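Long-range contact in chloramphenicol acetyltransferase (Bacteroides thetaiotaomicron, PDB 2I9D), which probably transfers an acetyl group from acetyl-CoA to a hydroxyl of chloramphenicol: residues A[4-13]-A[72-83]. Numbering follows the deposited sequence.
Sequences MKQIIDIENW and YRIDPDGRVVLY
Strand 5-7 runs antiparallel to strand 80-83, joined by the reciprocal backbone bonds of Gln6 with Leu82, and beyond the strand's end Ile8 N still donates to Val80 O at 3.2 Å; a water bridges the two residues' carbonyls. On the face shared by Lys5, Ile7, Val81 and Tyr83, lysine suits its place because its aliphatic part can lie on an aromatic face while its ammonium reaches a carboxylate. With CG between backbone N and carbonyl carbon (chi1 60°) and the rest extended, CD makes an off-centre CH-pi contact, 4.1 Å from the Tyr83 ring centroid, and NZ forms a salt bridge to Asp75 OD2 at 2.8 Å. Tyr83 OH donates to the syn lone pair of Asp75 OD1 (2.6 Å), so both carboxylate oxygens are gripped; a water links Lys5 NZ to the same hydroxyl. Ile7 lays CG1 over one face of the Arg79 guanidinium, whose NE is paired with Asp77 OD2. On the other face, Leu82 CB lies over the centre of the Tyr72 ring, and Trp13 lies nearly parallel to Tyr72 but slid aside. Branched Val80 serves several partners: CG1 meets Trp13 CH2 and Ile8 CD1, CG2 meets Ile10 CD1. Strand 80-83 is the middle of a three-stranded antiparallel sheet, flanked by strands 5-7 and 72-74; the type I turn Asp75 to Gly78, its positive phi favouring glycine, closes the hairpin, and Phe19 of helix 16-22 packs against Val80.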
loop_
_atom_site.group_PDB
_atom_site.type_symbol
_atom_site.label_atom_id
_atom_site.label_comp_id
_atom_site.label_asym_id
_atom_site.label_seq_id
_atom_site.Cartn_x
_atom_site.Cartn_y
_atom_site.Cartn_z
HETATM N N MSE A 4 25.618 -11.128 15.479
HETATM C CA MSE A 4 25.413 -11.435 16.934
HETATM C C MSE A 4 23.935 -11.400 17.352
HETATM O O MSE A 4 23.274 -10.365 17.239
HETATM C CB MSE A 4 26.253 -10.506 17.817
HETATM C CG MSE A 4 27.708 -10.951 18.000
HETATM SE SE MSE A 4 27.910 -12.639 19.050
HETATM C CE MSE A 4 27.891 -14.019 17.622
ATOM N N LYS A 5 23.449 -12.537 17.852
ATOM C CA LYS A 5 22.023 -12.805 17.966
ATOM C C LYS A 5 21.721 -13.953 18.947
ATOM O O LYS A 5 22.619 -14.727 19.296
ATOM C CB LYS A 5 21.493 -13.170 16.577
ATOM C CG LYS A 5 22.180 -14.402 16.005
ATOM C CD LYS A 5 22.013 -14.573 14.520
ATOM C CE LYS A 5 22.765 -15.818 14.084
ATOM N NZ LYS A 5 22.617 -16.102 12.645
ATOM N N GLN A 6 20.459 -14.067 19.368
ATOM C CA GLN A 6 19.997 -15.184 20.199
ATOM C C GLN A 6 18.963 -16.013 19.454
ATOM O O GLN A 6 18.011 -15.471 18.900
ATOM C CB GLN A 6 19.332 -14.701 21.488
ATOM C CG GLN A 6 20.024 -13.563 22.239
ATOM C CD GLN A 6 19.084 -12.875 23.244
ATOM O OE1 GLN A 6 19.225 -11.676 23.533
ATOM N NE2 GLN A 6 18.114 -13.631 23.769
ATOM N N ILE A 7 19.131 -17.329 19.456
ATOM C CA ILE A 7 18.058 -18.221 19.039
ATOM C C ILE A 7 16.973 -18.099 20.114
ATOM O O ILE A 7 17.255 -18.188 21.308
ATOM C CB ILE A 7 18.560 -19.685 18.835
ATOM C CG1 ILE A 7 19.497 -19.781 17.629
ATOM C CG2 ILE A 7 17.414 -20.636 18.553
ATOM C CD1 ILE A 7 20.762 -18.967 17.705
ATOM N N ILE A 8 15.742 -17.830 19.691
ATOM C CA ILE A 8 14.657 -17.609 20.638
ATOM C C ILE A 8 14.002 -18.925 21.006
ATOM O O ILE A 8 13.660 -19.713 20.125
ATOM C CB ILE A 8 13.628 -16.553 20.108
ATOM C CG1 ILE A 8 14.104 -15.153 20.488
ATOM C CG2 ILE A 8 12.213 -16.783 20.650
ATOM C CD1 ILE A 8 14.063 -14.271 19.353
ATOM N N ASP A 9 13.861 -19.153 22.314
ATOM C CA ASP A 9 13.076 -20.265 22.820
ATOM C C ASP A 9 11.594 -19.980 22.584
ATOM O O ASP A 9 10.964 -19.212 23.315
ATOM C CB ASP A 9 13.380 -20.511 24.310
ATOM C CG ASP A 9 12.538 -21.655 24.926
ATOM O OD1 ASP A 9 11.986 -22.537 24.202
ATOM O OD2 ASP A 9 12.440 -21.650 26.174
ATOM N N ILE A 10 11.056 -20.613 21.548
ATOM C CA ILE A 10 9.673 -20.419 21.125
ATOM C C ILE A 10 8.638 -20.728 22.220
ATOM O O ILE A 10 7.574 -20.093 22.255
ATOM C CB ILE A 10 9.369 -21.239 19.839
ATOM C CG1 ILE A 10 10.277 -20.793 18.675
ATOM C CG2 ILE A 10 7.885 -21.149 19.434
ATOM C CD1 ILE A 10 10.154 -19.299 18.274
ATOM N N GLU A 11 8.946 -21.681 23.108
ATOM C CA GLU A 11 7.985 -22.110 24.132
ATOM C C GLU A 11 7.734 -21.018 25.156
ATOM O O GLU A 11 6.595 -20.737 25.502
ATOM C CB GLU A 11 8.427 -23.405 24.809
ATOM C CG GLU A 11 7.326 -24.468 24.774
ATOM C CD GLU A 11 6.763 -24.672 23.361
ATOM O OE1 GLU A 11 5.523 -24.542 23.193
ATOM O OE2 GLU A 11 7.561 -24.942 22.424
ATOM N N ASN A 12 8.806 -20.397 25.622
ATOM C CA ASN A 12 8.712 -19.095 26.260
ATOM C C ASN A 12 8.509 -18.058 25.131
ATOM O O ASN A 12 7.908 -18.410 24.108
ATOM C CB ASN A 12 9.925 -18.909 27.156
ATOM C CG ASN A 12 10.048 -20.059 28.179
ATOM O OD1 ASN A 12 9.114 -20.337 28.935
ATOM N ND2 ASN A 12 11.174 -20.757 28.161
ATOM N N TRP A 13 8.953 -16.814 25.244
ATOM C CA TRP A 13 8.611 -15.818 24.174
ATOM C C TRP A 13 7.115 -15.493 24.126
ATOM O O TRP A 13 6.268 -16.337 23.806
ATOM C CB TRP A 13 9.110 -16.218 22.759
ATOM C CG TRP A 13 9.038 -15.070 21.705
ATOM C CD1 TRP A 13 9.285 -13.738 21.925
ATOM C CD2 TRP A 13 8.733 -15.185 20.297
ATOM N NE1 TRP A 13 9.135 -13.027 20.762
ATOM C CE2 TRP A 13 8.797 -13.883 19.747
ATOM C CE3 TRP A 13 8.399 -16.255 19.454
ATOM C CZ2 TRP A 13 8.548 -13.619 18.385
ATOM C CZ3 TRP A 13 8.153 -15.994 18.097
ATOM C CH2 TRP A 13 8.230 -14.683 17.580
ATOM N N TYR A 72 13.702 -8.911 15.368
ATOM C CA TYR A 72 13.373 -10.314 15.187
ATOM C C TYR A 72 13.394 -10.657 13.708
ATOM O O TYR A 72 12.856 -9.888 12.883
ATOM C CB TYR A 72 11.984 -10.624 15.753
ATOM C CG TYR A 72 11.956 -10.766 17.265
ATOM C CD1 TYR A 72 11.787 -12.011 17.866
ATOM C CD2 TYR A 72 12.123 -9.633 18.097
ATOM C CE1 TYR A 72 11.773 -12.123 19.253
ATOM C CE2 TYR A 72 12.120 -9.739 19.470
ATOM C CZ TYR A 72 11.944 -10.984 20.050
ATOM O OH TYR A 72 11.926 -11.069 21.430
ATOM N N ARG A 73 14.010 -11.802 13.388
ATOM C CA ARG A 73 14.142 -12.306 12.029
ATOM C C ARG A 73 13.894 -13.812 11.963
ATOM O O ARG A 73 14.015 -14.524 12.973
ATOM C CB ARG A 73 15.537 -12.000 11.462
ATOM C CG ARG A 73 15.929 -10.543 11.467
ATOM C CD ARG A 73 15.211 -9.703 10.371
ATOM N NE ARG A 73 15.629 -8.294 10.434
ATOM C CZ ARG A 73 15.071 -7.348 11.201
ATOM N NH1 ARG A 73 14.042 -7.616 11.986
ATOM N NH2 ARG A 73 15.520 -6.108 11.158
ATOM N N ILE A 74 13.495 -14.289 10.791
ATOM C CA ILE A 74 13.467 -15.709 10.524
ATOM C C ILE A 74 14.795 -15.929 9.817
ATOM O O ILE A 74 14.992 -15.438 8.683
ATOM C CB ILE A 74 12.293 -16.137 9.604
ATOM C CG1 ILE A 74 10.928 -15.759 10.210
ATOM C CG2 ILE A 74 12.388 -17.650 9.289
ATOM C CD1 ILE A 74 9.697 -16.251 9.414
ATOM N N ASP A 75 15.719 -16.620 10.487
ATOM C CA ASP A 75 17.054 -16.869 9.928
ATOM C C ASP A 75 17.034 -17.848 8.733
ATOM O O ASP A 75 16.012 -18.489 8.480
ATOM C CB ASP A 75 18.013 -17.318 11.033
ATOM C CG ASP A 75 19.037 -16.237 11.411
ATOM O OD1 ASP A 75 19.020 -15.099 10.847
ATOM O OD2 ASP A 75 19.891 -16.545 12.292
ATOM N N PRO A 76 18.150 -17.931 7.966
ATOM C CA PRO A 76 18.195 -18.824 6.791
ATOM C C PRO A 76 17.722 -20.252 7.066
ATOM O O PRO A 76 17.082 -20.858 6.226
ATOM C CB PRO A 76 19.674 -18.809 6.385
ATOM C CG PRO A 76 20.209 -17.532 6.922
ATOM C CD PRO A 76 19.395 -17.147 8.115
ATOM N N ASP A 77 18.019 -20.762 8.251
ATOM C CA ASP A 77 17.620 -22.118 8.660
ATOM C C ASP A 77 16.169 -22.204 9.147
ATOM O O ASP A 77 15.725 -23.260 9.609
ATOM C CB ASP A 77 18.582 -22.629 9.748
ATOM C CG ASP A 77 18.620 -21.723 10.976
ATOM O OD1 ASP A 77 18.034 -20.603 10.956
ATOM O OD2 ASP A 77 19.255 -22.130 11.981
ATOM N N GLY A 78 15.429 -21.099 9.036
ATOM C CA GLY A 78 14.022 -21.063 9.431
ATOM C C GLY A 78 13.768 -20.837 10.919
ATOM O O GLY A 78 12.632 -20.896 11.358
ATOM N N ARG A 79 14.811 -20.570 11.695
ATOM C CA ARG A 79 14.647 -20.325 13.136
ATOM C C ARG A 79 14.428 -18.847 13.454
ATOM O O ARG A 79 15.107 -17.977 12.898
ATOM C CB ARG A 79 15.848 -20.856 13.942
ATOM C CG ARG A 79 15.975 -22.392 13.904
ATOM C CD ARG A 79 17.147 -22.920 14.727
ATOM N NE ARG A 79 18.423 -22.296 14.361
ATOM C CZ ARG A 79 19.514 -22.299 15.133
ATOM N NH1 ARG A 79 19.491 -22.875 16.336
ATOM N NH2 ARG A 79 20.627 -21.707 14.716
ATOM N N VAL A 80 13.500 -18.584 14.372
ATOM C CA VAL A 80 13.308 -17.250 14.902
ATOM C C VAL A 80 14.512 -16.849 15.736
ATOM O O VAL A 80 14.908 -17.567 16.658
ATOM C CB VAL A 80 11.996 -17.124 15.702
ATOM C CG1 VAL A 80 11.847 -15.723 16.326
ATOM C CG2 VAL A 80 10.815 -17.469 14.808
ATOM N N VAL A 81 15.091 -15.699 15.385
ATOM C CA VAL A 81 16.244 -15.132 16.057
ATOM C C VAL A 81 16.023 -13.660 16.391
ATOM O O VAL A 81 15.222 -12.978 15.760
ATOM C CB VAL A 81 17.527 -15.271 15.196
ATOM C CG1 VAL A 81 17.861 -16.740 14.967
ATOM C CG2 VAL A 81 17.362 -14.551 13.865
ATOM N N LEU A 82 16.754 -13.171 17.378
ATOM C CA LEU A 82 16.720 -11.770 17.738
ATOM C C LEU A 82 18.155 -11.265 17.639
ATOM O O LEU A 82 19.005 -11.766 18.344
ATOM C CB LEU A 82 16.139 -11.601 19.162
ATOM C CG LEU A 82 16.344 -10.260 19.894
ATOM C CD1 LEU A 82 15.573 -9.127 19.234
ATOM C CD2 LEU A 82 15.989 -10.331 21.398
ATOM N N TYR A 83 18.422 -10.306 16.754
ATOM C CA TYR A 83 19.764 -9.715 16.591
ATOM C C TYR A 83 20.055 -8.650 17.661
ATOM O O TYR A 83 19.170 -7.882 18.017
ATOM C CB TYR A 83 19.945 -9.121 15.174
ATOM C CG TYR A 83 20.172 -10.159 14.086
ATOM C CD1 TYR A 83 21.465 -10.495 13.650
ATOM C CD2 TYR A 83 19.099 -10.831 13.515
ATOM C CE1 TYR A 83 21.658 -11.483 12.629
ATOM C CE2 TYR A 83 19.282 -11.804 12.528
ATOM C CZ TYR A 83 20.550 -12.132 12.088
ATOM O OH TYR A 83 20.680 -13.113 11.112
HETATM O O HOH W 1 23.576 -13.939 11.423
HETATM O O HOH W 2 14.100 -20.078 17.361
#